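Local coordinates for protein putative phosphosugar isomerases (PDB 3FKJ) that probably binds phosphorylated sugars through its SIS-type sugar isomerase fold and may act as an isomerase, its true substrate being unknown, at residues A[189-192]-A[193-196]; A[32-35]-A[36-40]; A[272-275]-A[276-280]; A[72-76]-A[77-81]. All blocks are in the same frame, centred on the assembly; numbering follows the deposited sequence.

Interaction 1 of 4, residues A[189-192]-A[193-196]; sequences VVHG and AQRQ
Val190 and Gln194 sit one turn apart on the last two turns of the amphipathic helix 186-196, and their side chains run side by side in the same direction. CG1 of Val190 lies 4.0 Å from CD of Gln194, so the methyl rests against the amide end of the glutamine. Gln194 is extended beyond CG, which carries its NE2 on to the carbonyl of Cys319 in helix 313-331, and this suits a long polar residue in a buried place. Ala193 is small enough for the helix to come close to Leu316 and Val320 of that same neighbour. The backbone beneath is regular: Gln194 N gives a nearly straight bond to Val190 O (2.9 Å, 169°), and Gln196 N reaches Gly192 O at 3.0 Å.

On the solvent side Arg195 bends back over the helix at chi2 and chi3. Its NH1 comes within 3.4 Å of CA of Gly192, the guanidinium lying against the backbone there. NH1 is also 3.2 Å from Gly192 O, but the angle is poor for a hydrogen bond. Alanine and valine inward, histidine and arginine outward: this is the pattern of an amphipathic alpha-helix packed on another helix.

Interaction 2 of 4, residues A[32-35]-A[36-40]; sequences SDIL and GKQNI
Leu35 and Ile40 close the hydrophobic side of the turn in which helix 22-35 ends. Their side chains meet at about a right angle, with CD2 of Leu35 3.7 Å from CG1 of Ile40. The same CG1 lies 4.0 Å from CG2 of Ile34, so one branched residue fills the corner between two helix residues. Ile34 CG2 also lies alongside the aliphatic part of Gln38, 3.7 Å from its CG. The first torsion of Gln38 (60°) sets CG between its own backbone N and carbonyl carbon, turning the chain back along Ile34; its NE2 then bonds to Asn39 O.

The carbonyl of Ile34 takes two backbone donors as the helix runs out. Gln38 N approaches nearly in line with the C=O, whereas Lys37 N (3.0 Å) comes from above the carbonyl plane. Gly36 sits at the exposed bend.

The outer side is looser and polar. The extended Lys37 passes over Asp33 O and brings NZ to OD2 of Asp33 at 3.2 Å, on the syn side of the carboxylate, in a salt bridge at the surface. That same oxygen also bonds to Tyr136 OH, which should help to fix the carboxylate.

Ile34, Gln38 and Ile40 all rest on Val92 of strand 91-97, while Leu35 and Ile40 also touch helix 155-170, just before the chain enters strand 42-47.

Interaction 3 of 4, residues A[272-275]-A[276-280]; sequences RTRP and LDDRA
The guanidinium of Arg274 and the carboxylate of Asp278 stand almost perpendicular, their planes 86° apart. OD2 of Asp278 lies well out of the guanidinium plane, 4.3 Å from NE, so no N-H of the arginine points at it and the attraction is one of charge alone. Its nearer neighbour is the aliphatic stem, with OD2 3.9 Å from CG of Arg274. With CG anti to the backbone N (chi1 -167°) and the chain extended to NE, the arginine runs past Asp278 and its NH1 makes a salt bridge with Asp295, while Asp278 OD1 bonds to Gln268.

These residues form the first turns of helix 274-286, the connecting helix of the right-handed beta-alpha-beta unit between strands 263-268 and 290-295. Proline suits the second helical place because its nitrogen has no hydrogen to offer and none is needed in a first turn. Thr273 O receives weak bonds from Leu276 N (2.8 Å) and Asp277 N (3.5 Å), and regular spacing follows with Asp278 N to Arg274 O at 2.9 Å and Arg279 N to Pro275 O at 3.0 Å. CB of Leu276 is pressed against Thr273 O at 3.1 Å.

Buried Asp277 is satisfied by Ser219 and Ser247 through OD1 and by the backbone N of Ser269 through OD2. Arg279 leads away from the turn to Glu104 and the terminal carboxylate of Tyr347, both of the second subunit.

Interaction 4 of 4, residues A[72-76]-A[77-81]; sequences GYITS and NEFVH
Ile74 meets the helix that follows its strand with three of its carbons. CG2 lies 3.7 Å from CD1 of Phe79, approaching the ring obliquely, and CD1 lies 3.9 Å from CG of Glu78, while CG1 packs over the backbone near Phe79 N. With CG1 anti to the backbone N (chi1 -176°), the longer branch extends to the glutamate stem and CG2 is left to meet the ring. The side chains cross at about a right angle, much as strand 72-75 and helix 77-81 do at 99°.

Beneath them backbone bonds form the first turn of the helix. Thr75 O accepts from Phe79 N (3.2 Å, 165°) and, weakly, from Glu78 N; Ser76 O takes Val80 N at 2.9 Å. Thr75 holds the N-cap position but makes no direct capping bond with its side chain. Instead a water donates to Thr75 OG1 and accepts from Asn77 N, 2.9 Å from each, serving an amide of the first turn.

Farther out, Phe79 packs on Trp44 and Val46 of the neighbouring strand and on Ala108 of helix 103-115. Ser76 OG bonds to Thr105. Thr75 OG1 reaches Glu249 of the second subunit, and Glu78 OE1 receives the backbone N of Gly220 of that subunit and is also hydrogen-bonded to NE2 of its His246.

Apolar carbons thus tie strand to helix within the SIS domain, while the hydroxyl of Thr75 and the carboxylate of Glu78 are turned to the dimer interface, where two partners grip OE1 of Glu78 and hold the carboxylate in place.

All four contacts are local, yet their chemistry follows their place. Interactions 1 and 2 lie away from the other subunit: the first packs one face of a helix on another helix and leaves charged groups outside, the second ends a helix against strand 91-97, with an ion pair at the surface. Interactions 3 and 4 each begin a helix after a strand, one in each of the two parallel sheets, and both touch the second subunit, where Leu276 of one chain packs on Asn77 and His81 of the other. Within one chain these two are about 15 Å apart at their nearest atoms. Interaction 3 combines helix-start backbone bonds with charged side chains, most of which find their partners elsewhere; interaction 4 relies on apolar carbons and a water.

Interaction 1 of 4, residues A[189-192]-A[193-196]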
loop_
_atom_site.group_PDB
_atom_site.type_symbol
_atom_site.label_atom_id
_atom_site.label_comp_id
_atom_site.label_asym_id
_atom_site.label_seq_id
_atom_site.Cartn_x
_atom_site.Cartn_y
_atom_site.Cartn_z
ATOM N N VAL A 189 -23.909 -2.334 16.569
ATOM C CA VAL A 189 -23.396 -3.360 15.652
ATOM C C VAL A 189 -22.056 -3.932 16.169
ATOM O O VAL A 189 -21.887 -5.160 16.224
ATOM C CB VAL A 189 -23.332 -2.859 14.174
ATOM C CG1 VAL A 189 -22.409 -3.743 13.311
ATOM C CG2 VAL A 189 -24.748 -2.818 13.579
ATOM N N VAL A 190 -21.123 -3.061 16.572
ATOM C CA VAL A 190 -19.843 -3.519 17.138
ATOM C C VAL A 190 -20.068 -4.465 18.331
ATOM O O VAL A 190 -19.533 -5.577 18.364
ATOM C CB VAL A 190 -18.882 -2.333 17.486
ATOM C CG1 VAL A 190 -17.750 -2.791 18.425
ATOM C CG2 VAL A 190 -18.256 -1.704 16.174
ATOM N N HIS A 191 -20.904 -4.058 19.280
ATOM C CA HIS A 191 -21.180 -4.914 20.465
ATOM C C HIS A 191 -21.845 -6.250 20.114
ATOM O O HIS A 191 -21.431 -7.295 20.604
ATOM C CB HIS A 191 -21.976 -4.154 21.532
ATOM C CG HIS A 191 -21.269 -2.937 22.043
ATOM N ND1 HIS A 191 -21.912 -1.939 22.739
ATOM C CD2 HIS A 191 -19.974 -2.540 21.923
ATOM C CE1 HIS A 191 -21.044 -0.993 23.050
ATOM N NE2 HIS A 191 -19.861 -1.329 22.560
ATOM N N GLY A 192 -22.822 -6.220 19.214
ATOM C CA GLY A 192 -23.419 -7.458 18.716
ATOM C C GLY A 192 -22.453 -8.397 17.999
ATOM O O GLY A 192 -22.544 -9.615 18.132
ATOM N N ALA A 193 -21.532 -7.828 17.238
ATOM C CA ALA A 193 -20.527 -8.596 16.495
ATOM C C ALA A 193 -19.493 -9.250 17.431
ATOM O O ALA A 193 -19.148 -10.439 17.280
ATOM C CB ALA A 193 -19.800 -7.675 15.452
ATOM N N GLN A 194 -18.992 -8.466 18.383
ATOM C CA GLN A 194 -18.031 -8.970 19.344
ATOM C C GLN A 194 -18.622 -10.105 20.197
ATOM O O GLN A 194 -17.928 -11.101 20.508
ATOM C CB GLN A 194 -17.531 -7.836 20.227
ATOM C CG GLN A 194 -16.596 -6.885 19.514
ATOM C CD GLN A 194 -16.030 -5.830 20.428
ATOM O OE1 GLN A 194 -16.628 -5.507 21.464
ATOM N NE2 GLN A 194 -14.877 -5.272 20.050
ATOM N N ARG A 195 -19.889 -9.973 20.577
ATOM C CA ARG A 195 -20.548 -11.042 21.310
ATOM C C ARG A 195 -20.715 -12.283 20.428
ATOM O O ARG A 195 -20.415 -13.387 20.828
ATOM C CB ARG A 195 -21.909 -10.583 21.818
ATOM C CG ARG A 195 -22.594 -11.604 22.741
ATOM C CD ARG A 195 -24.108 -11.563 22.600
ATOM N NE ARG A 195 -24.617 -10.188 22.558
ATOM C CZ ARG A 195 -24.987 -9.524 21.462
ATOM N NH1 ARG A 195 -24.907 -10.087 20.250
ATOM N NH2 ARG A 195 -25.436 -8.273 21.581
ATOM N N GLN A 196 -21.204 -12.084 19.222
ATOM C CA GLN A 196 -21.402 -13.165 18.266
ATOM C C GLN A 196 -20.159 -14.024 17.974
ATOM O O GLN A 196 -20.298 -15.208 17.681
ATOM C CB GLN A 196 -21.947 -12.549 16.979
ATOM C CG GLN A 196 -22.191 -13.473 15.812
ATOM C CD GLN A 196 -22.880 -12.743 14.666
ATOM O OE1 GLN A 196 -23.212 -11.547 14.767
ATOM N NE2 GLN A 196 -23.099 -13.454 13.568
#

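Interaction 2 of 4, residues A[32-35]-A[36-40]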
loop_
_atom_site.group_PDB
_atom_site.type_symbol
_atom_site.label_atom_id
_atom_site.label_comp_id
_atom_site.label_asym_id
_atom_site.label_seq_id
_atom_site.Cartn_x
_atom_site.Cartn_y
_atom_site.Cartn_z
ATOM N N SER A 32 -14.876 22.986 8.608
ATOM C CA SER A 32 -15.418 24.342 8.359
ATOM C C SER A 32 -14.379 25.423 8.634
ATOM O O SER A 32 -14.192 26.337 7.811
ATOM C CB SER A 32 -16.650 24.666 9.215
ATOM O OG SER A 32 -17.535 23.570 9.296
ATOM N N ASP A 33 -13.713 25.319 9.787
ATOM C CA ASP A 33 -12.676 26.278 10.140
ATOM C C ASP A 33 -11.585 26.341 9.080
ATOM O O ASP A 33 -11.202 27.408 8.624
ATOM C CB ASP A 33 -12.060 25.959 11.495
ATOM C CG ASP A 33 -11.419 27.182 12.143
ATOM O OD1 ASP A 33 -12.161 27.999 12.731
ATOM O OD2 ASP A 33 -10.182 27.332 12.057
ATOM N N ILE A 34 -11.102 25.183 8.661
ATOM C CA ILE A 34 -10.078 25.128 7.634
ATOM C C ILE A 34 -10.570 25.745 6.320
ATOM O O ILE A 34 -9.854 26.525 5.691
ATOM C CB ILE A 34 -9.618 23.694 7.391
ATOM C CG1 ILE A 34 -8.902 23.141 8.638
ATOM C CG2 ILE A 34 -8.749 23.639 6.130
ATOM C CD1 ILE A 34 -8.907 21.570 8.723
ATOM N N LEU A 35 -11.776 25.390 5.898
ATOM C CA LEU A 35 -12.322 25.949 4.633
ATOM C C LEU A 35 -12.517 27.468 4.654
ATOM O O LEU A 35 -12.488 28.113 3.606
ATOM C CB LEU A 35 -13.620 25.242 4.223
ATOM C CG LEU A 35 -13.356 23.843 3.639
ATOM C CD1 LEU A 35 -14.608 23.004 3.634
ATOM C CD2 LEU A 35 -12.745 23.943 2.244
ATOM N N GLY A 36 -12.716 28.034 5.839
ATOM C CA GLY A 36 -12.811 29.490 5.978
ATOM C C GLY A 36 -11.486 30.195 5.722
ATOM O O GLY A 36 -11.466 31.406 5.488
ATOM N N LYS A 37 -10.391 29.427 5.730
ATOM C CA LYS A 37 -9.030 29.961 5.649
ATOM C C LYS A 37 -8.215 29.493 4.425
ATOM O O LYS A 37 -7.180 30.084 4.122
ATOM C CB LYS A 37 -8.284 29.564 6.917
ATOM C CG LYS A 37 -8.885 30.136 8.178
ATOM C CD LYS A 37 -8.277 29.503 9.392
ATOM C CE LYS A 37 -8.624 30.267 10.668
ATOM N NZ LYS A 37 -7.948 29.620 11.858
ATOM N N GLN A 38 -8.655 28.430 3.745
ATOM C CA GLN A 38 -7.983 27.953 2.545
ATOM C C GLN A 38 -8.912 27.050 1.750
ATOM O O GLN A 38 -10.014 26.748 2.174
ATOM C CB GLN A 38 -6.735 27.145 2.930
ATOM C CG GLN A 38 -7.055 25.925 3.779
ATOM C CD GLN A 38 -5.865 25.018 4.004
ATOM O OE1 GLN A 38 -4.953 25.335 4.782
ATOM N NE2 GLN A 38 -5.878 23.875 3.344
ATOM N N ASN A 39 -8.438 26.596 0.600
ATOM C CA ASN A 39 -9.082 25.490 -0.108
ATOM C C ASN A 39 -8.587 24.172 0.456
ATOM O O ASN A 39 -7.503 24.121 1.030
ATOM C CB ASN A 39 -8.739 25.521 -1.600
ATOM C CG ASN A 39 -9.031 26.847 -2.233
ATOM O OD1 ASN A 39 -9.970 27.541 -1.840
ATOM N ND2 ASN A 39 -8.220 27.218 -3.220
ATOM N N ILE A 40 -9.388 23.119 0.293
ATOM C CA ILE A 40 -8.919 21.766 0.509
ATOM C C ILE A 40 -8.845 21.085 -0.824
ATOM O O ILE A 40 -9.814 20.484 -1.284
ATOM C CB ILE A 40 -9.766 20.934 1.516
ATOM C CG1 ILE A 40 -9.860 21.641 2.881
ATOM C CG2 ILE A 40 -9.112 19.528 1.713
ATOM C CD1 ILE A 40 -10.784 20.955 3.899
#

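Interaction 3 of 4, residues A[272-275]-A[276-280]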
loop_
_atom_site.group_PDB
_atom_site.type_symbol
_atom_site.label_atom_id
_atom_site.label_comp_id
_atom_site.label_asym_id
_atom_site.label_seq_id
_atom_site.Cartn_x
_atom_site.Cartn_y
_atom_site.Cartn_z
ATOM N N ARG A 272 -19.027 -3.715 -2.865
ATOM C CA ARG A 272 -18.535 -3.885 -4.250
ATOM C C ARG A 272 -17.360 -4.849 -4.478
ATOM O O ARG A 272 -17.321 -5.518 -5.535
ATOM C CB ARG A 272 -18.219 -2.528 -4.858
ATOM C CG ARG A 272 -19.493 -1.717 -5.130
ATOM C CD ARG A 272 -19.168 -0.257 -5.366
ATOM N NE ARG A 272 -18.601 0.402 -4.191
ATOM C CZ ARG A 272 -18.083 1.636 -4.184
ATOM N NH1 ARG A 272 -18.063 2.361 -5.276
ATOM N NH2 ARG A 272 -17.585 2.165 -3.083
ATOM N N THR A 273 -16.455 -4.962 -3.500
ATOM C CA THR A 273 -15.262 -5.809 -3.647
ATOM C C THR A 273 -15.474 -7.242 -3.147
ATOM O O THR A 273 -14.613 -8.108 -3.321
ATOM C CB THR A 273 -13.997 -5.137 -3.023
ATOM O OG1 THR A 273 -14.093 -5.165 -1.586
ATOM C CG2 THR A 273 -13.894 -3.678 -3.507
ATOM N N ARG A 274 -16.651 -7.529 -2.606
ATOM C CA ARG A 274 -16.958 -8.884 -2.138
ATOM C C ARG A 274 -16.633 -10.005 -3.128
ATOM O O ARG A 274 -16.096 -11.044 -2.733
ATOM C CB ARG A 274 -18.422 -8.967 -1.744
ATOM C CG ARG A 274 -18.802 -10.192 -0.966
ATOM C CD ARG A 274 -20.189 -10.003 -0.432
ATOM N NE ARG A 274 -20.616 -11.191 0.293
ATOM C CZ ARG A 274 -20.315 -11.481 1.553
ATOM N NH1 ARG A 274 -19.595 -10.662 2.299
ATOM N NH2 ARG A 274 -20.748 -12.628 2.074
ATOM N N PRO A 275 -16.973 -9.832 -4.413
ATOM C CA PRO A 275 -16.607 -10.893 -5.366
ATOM C C PRO A 275 -15.105 -11.207 -5.455
ATOM O O PRO A 275 -14.730 -12.336 -5.785
ATOM C CB PRO A 275 -17.133 -10.343 -6.709
ATOM C CG PRO A 275 -18.261 -9.424 -6.295
ATOM C CD PRO A 275 -17.729 -8.747 -5.080
ATOM N N LEU A 276 -14.265 -10.210 -5.163
ATOM C CA LEU A 276 -12.828 -10.440 -5.049
ATOM C C LEU A 276 -12.545 -11.441 -3.949
ATOM O O LEU A 276 -11.779 -12.404 -4.153
ATOM C CB LEU A 276 -12.054 -9.143 -4.803
ATOM C CG LEU A 276 -11.749 -8.305 -6.027
ATOM C CD1 LEU A 276 -13.028 -7.703 -6.600
ATOM C CD2 LEU A 276 -10.720 -7.202 -5.667
ATOM N N ASP A 277 -13.227 -11.238 -2.820
ATOM C CA ASP A 277 -13.084 -12.071 -1.632
ATOM C C ASP A 277 -13.637 -13.489 -1.868
ATOM O O ASP A 277 -13.007 -14.487 -1.494
ATOM C CB ASP A 277 -13.769 -11.390 -0.414
ATOM C CG ASP A 277 -13.158 -10.037 -0.055
ATOM O OD1 ASP A 277 -12.053 -9.692 -0.564
ATOM O OD2 ASP A 277 -13.802 -9.335 0.744
ATOM N N ASP A 278 -14.809 -13.582 -2.499
ATOM C CA ASP A 278 -15.430 -14.882 -2.805
ATOM C C ASP A 278 -14.581 -15.718 -3.761
ATOM O O ASP A 278 -14.521 -16.955 -3.647
ATOM C CB ASP A 278 -16.830 -14.696 -3.396
ATOM C CG ASP A 278 -17.894 -14.416 -2.337
ATOM O OD1 ASP A 278 -17.747 -14.881 -1.196
ATOM O OD2 ASP A 278 -18.902 -13.750 -2.665
ATOM N N ARG A 279 -13.936 -15.043 -4.705
ATOM C CA ARG A 279 -12.990 -15.708 -5.608
ATOM C C ARG A 279 -11.823 -16.392 -4.854
ATOM O O ARG A 279 -11.435 -17.533 -5.168
ATOM C CB ARG A 279 -12.457 -14.713 -6.641
ATOM C CG ARG A 279 -11.734 -15.370 -7.773
ATOM C CD ARG A 279 -10.945 -14.383 -8.533
ATOM N NE ARG A 279 -10.209 -15.023 -9.608
ATOM C CZ ARG A 279 -9.371 -14.389 -10.425
ATOM N NH1 ARG A 279 -9.181 -13.095 -10.337
ATOM N NH2 ARG A 279 -8.743 -15.057 -11.375
ATOM N N ALA A 280 -11.295 -15.680 -3.859
ATOM C CA ALA A 280 -10.224 -16.182 -3.011
ATOM C C ALA A 280 -10.695 -17.358 -2.146
ATOM O O ALA A 280 -9.972 -18.334 -1.989
ATOM C CB ALA A 280 -9.653 -15.056 -2.130
#

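Interaction 4 of 4, residues A[72-76]-A[77-81]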
loop_
_atom_site.group_PDB
_atom_site.type_symbol
_atom_site.label_atom_id
_atom_site.label_comp_id
_atom_site.label_asym_id
_atom_site.label_seq_id
_atom_site.Cartn_x
_atom_site.Cartn_y
_atom_site.Cartn_z
ATOM N N GLY A 72 -3.499 11.363 -0.470
ATOM C CA GLY A 72 -2.243 10.702 -0.175
ATOM C C GLY A 72 -2.311 9.923 1.111
ATOM O O GLY A 72 -3.157 10.202 1.967
ATOM N N TYR A 73 -1.406 8.953 1.248
ATOM C CA TYR A 73 -1.406 7.998 2.357
ATOM C C TYR A 73 -0.010 7.471 2.531
ATOM O O TYR A 73 0.490 6.697 1.713
ATOM C CB TYR A 73 -2.388 6.899 2.016
ATOM C CG TYR A 73 -2.515 5.736 2.970
ATOM C CD1 TYR A 73 -3.447 5.763 4.011
ATOM C CD2 TYR A 73 -1.804 4.570 2.761
ATOM C CE1 TYR A 73 -3.608 4.684 4.844
ATOM C CE2 TYR A 73 -1.948 3.493 3.607
ATOM C CZ TYR A 73 -2.871 3.555 4.626
ATOM O OH TYR A 73 -3.026 2.492 5.440
ATOM N N ILE A 74 0.687 7.964 3.539
ATOM C CA ILE A 74 2.143 7.828 3.543
ATOM C C ILE A 74 2.726 7.676 4.959
ATOM O O ILE A 74 2.283 8.303 5.907
ATOM C CB ILE A 74 2.802 9.016 2.770
ATOM C CG1 ILE A 74 4.328 8.869 2.672
ATOM C CG2 ILE A 74 2.473 10.308 3.444
ATOM C CD1 ILE A 74 4.780 7.749 1.742
ATOM N N THR A 75 3.723 6.805 5.065
ATOM C CA THR A 75 4.446 6.605 6.310
ATOM C C THR A 75 5.276 7.864 6.604
ATOM O O THR A 75 5.918 8.438 5.708
ATOM C CB THR A 75 5.238 5.275 6.309
ATOM O OG1 THR A 75 5.637 4.945 7.647
ATOM C CG2 THR A 75 6.474 5.305 5.326
ATOM N N SER A 76 5.257 8.276 7.870
ATOM C CA SER A 76 5.688 9.594 8.291
ATOM C C SER A 76 7.090 9.954 7.853
ATOM O O SER A 76 7.310 11.048 7.336
ATOM C CB SER A 76 5.584 9.744 9.809
ATOM O OG SER A 76 4.260 9.544 10.294
ATOM N N ASN A 77 8.036 9.059 8.074
ATOM C CA ASN A 77 9.404 9.356 7.814
ATOM C C ASN A 77 9.727 9.438 6.339
ATOM O O ASN A 77 10.667 10.150 5.959
ATOM C CB ASN A 77 10.362 8.419 8.570
ATOM C CG ASN A 77 11.609 9.157 9.027
ATOM O OD1 ASN A 77 11.578 10.384 9.124
ATOM N ND2 ASN A 77 12.684 8.437 9.327
ATOM N N GLU A 78 8.956 8.747 5.502
ATOM C CA GLU A 78 9.091 8.952 4.083
ATOM C C GLU A 78 8.577 10.329 3.628
ATOM O O GLU A 78 9.216 10.953 2.781
ATOM C CB GLU A 78 8.438 7.867 3.267
ATOM C CG GLU A 78 8.658 8.137 1.777
ATOM C CD GLU A 78 8.905 6.913 0.972
ATOM O OE1 GLU A 78 9.553 5.975 1.470
ATOM O OE2 GLU A 78 8.442 6.901 -0.175
ATOM N N PHE A 79 7.449 10.760 4.198
ATOM C CA PHE A 79 6.847 12.081 3.990
ATOM C C PHE A 79 7.807 13.197 4.372
ATOM O O PHE A 79 7.942 14.178 3.640
ATOM C CB PHE A 79 5.540 12.181 4.822
ATOM C CG PHE A 79 4.747 13.463 4.625
ATOM C CD1 PHE A 79 3.964 13.660 3.498
ATOM C CD2 PHE A 79 4.750 14.458 5.596
ATOM C CE1 PHE A 79 3.192 14.832 3.354
ATOM C CE2 PHE A 79 3.993 15.619 5.437
ATOM C CZ PHE A 79 3.220 15.797 4.318
ATOM N N VAL A 80 8.492 13.005 5.505
ATOM C CA VAL A 80 9.509 13.937 6.006
ATOM C C VAL A 80 10.687 14.021 5.065
ATOM O O VAL A 80 11.197 15.119 4.762
ATOM C CB VAL A 80 10.013 13.496 7.387
ATOM C CG1 VAL A 80 11.315 14.217 7.803
ATOM C CG2 VAL A 80 8.947 13.706 8.412
ATOM N N HIS A 81 11.153 12.867 4.609
ATOM C CA HIS A 81 12.418 12.846 3.862
ATOM C C HIS A 81 12.290 13.108 2.348
ATOM O O HIS A 81 13.188 13.700 1.747
ATOM C CB HIS A 81 13.164 11.544 4.137
ATOM C CG HIS A 81 13.802 11.489 5.491
ATOM N ND1 HIS A 81 13.089 11.265 6.657
ATOM C CD2 HIS A 81 15.098 11.610 5.861
ATOM C CE1 HIS A 81 13.921 11.269 7.683
ATOM N NE2 HIS A 81 15.146 11.469 7.226
HETATM O O HOH W 1 8.114 6.200 8.453
#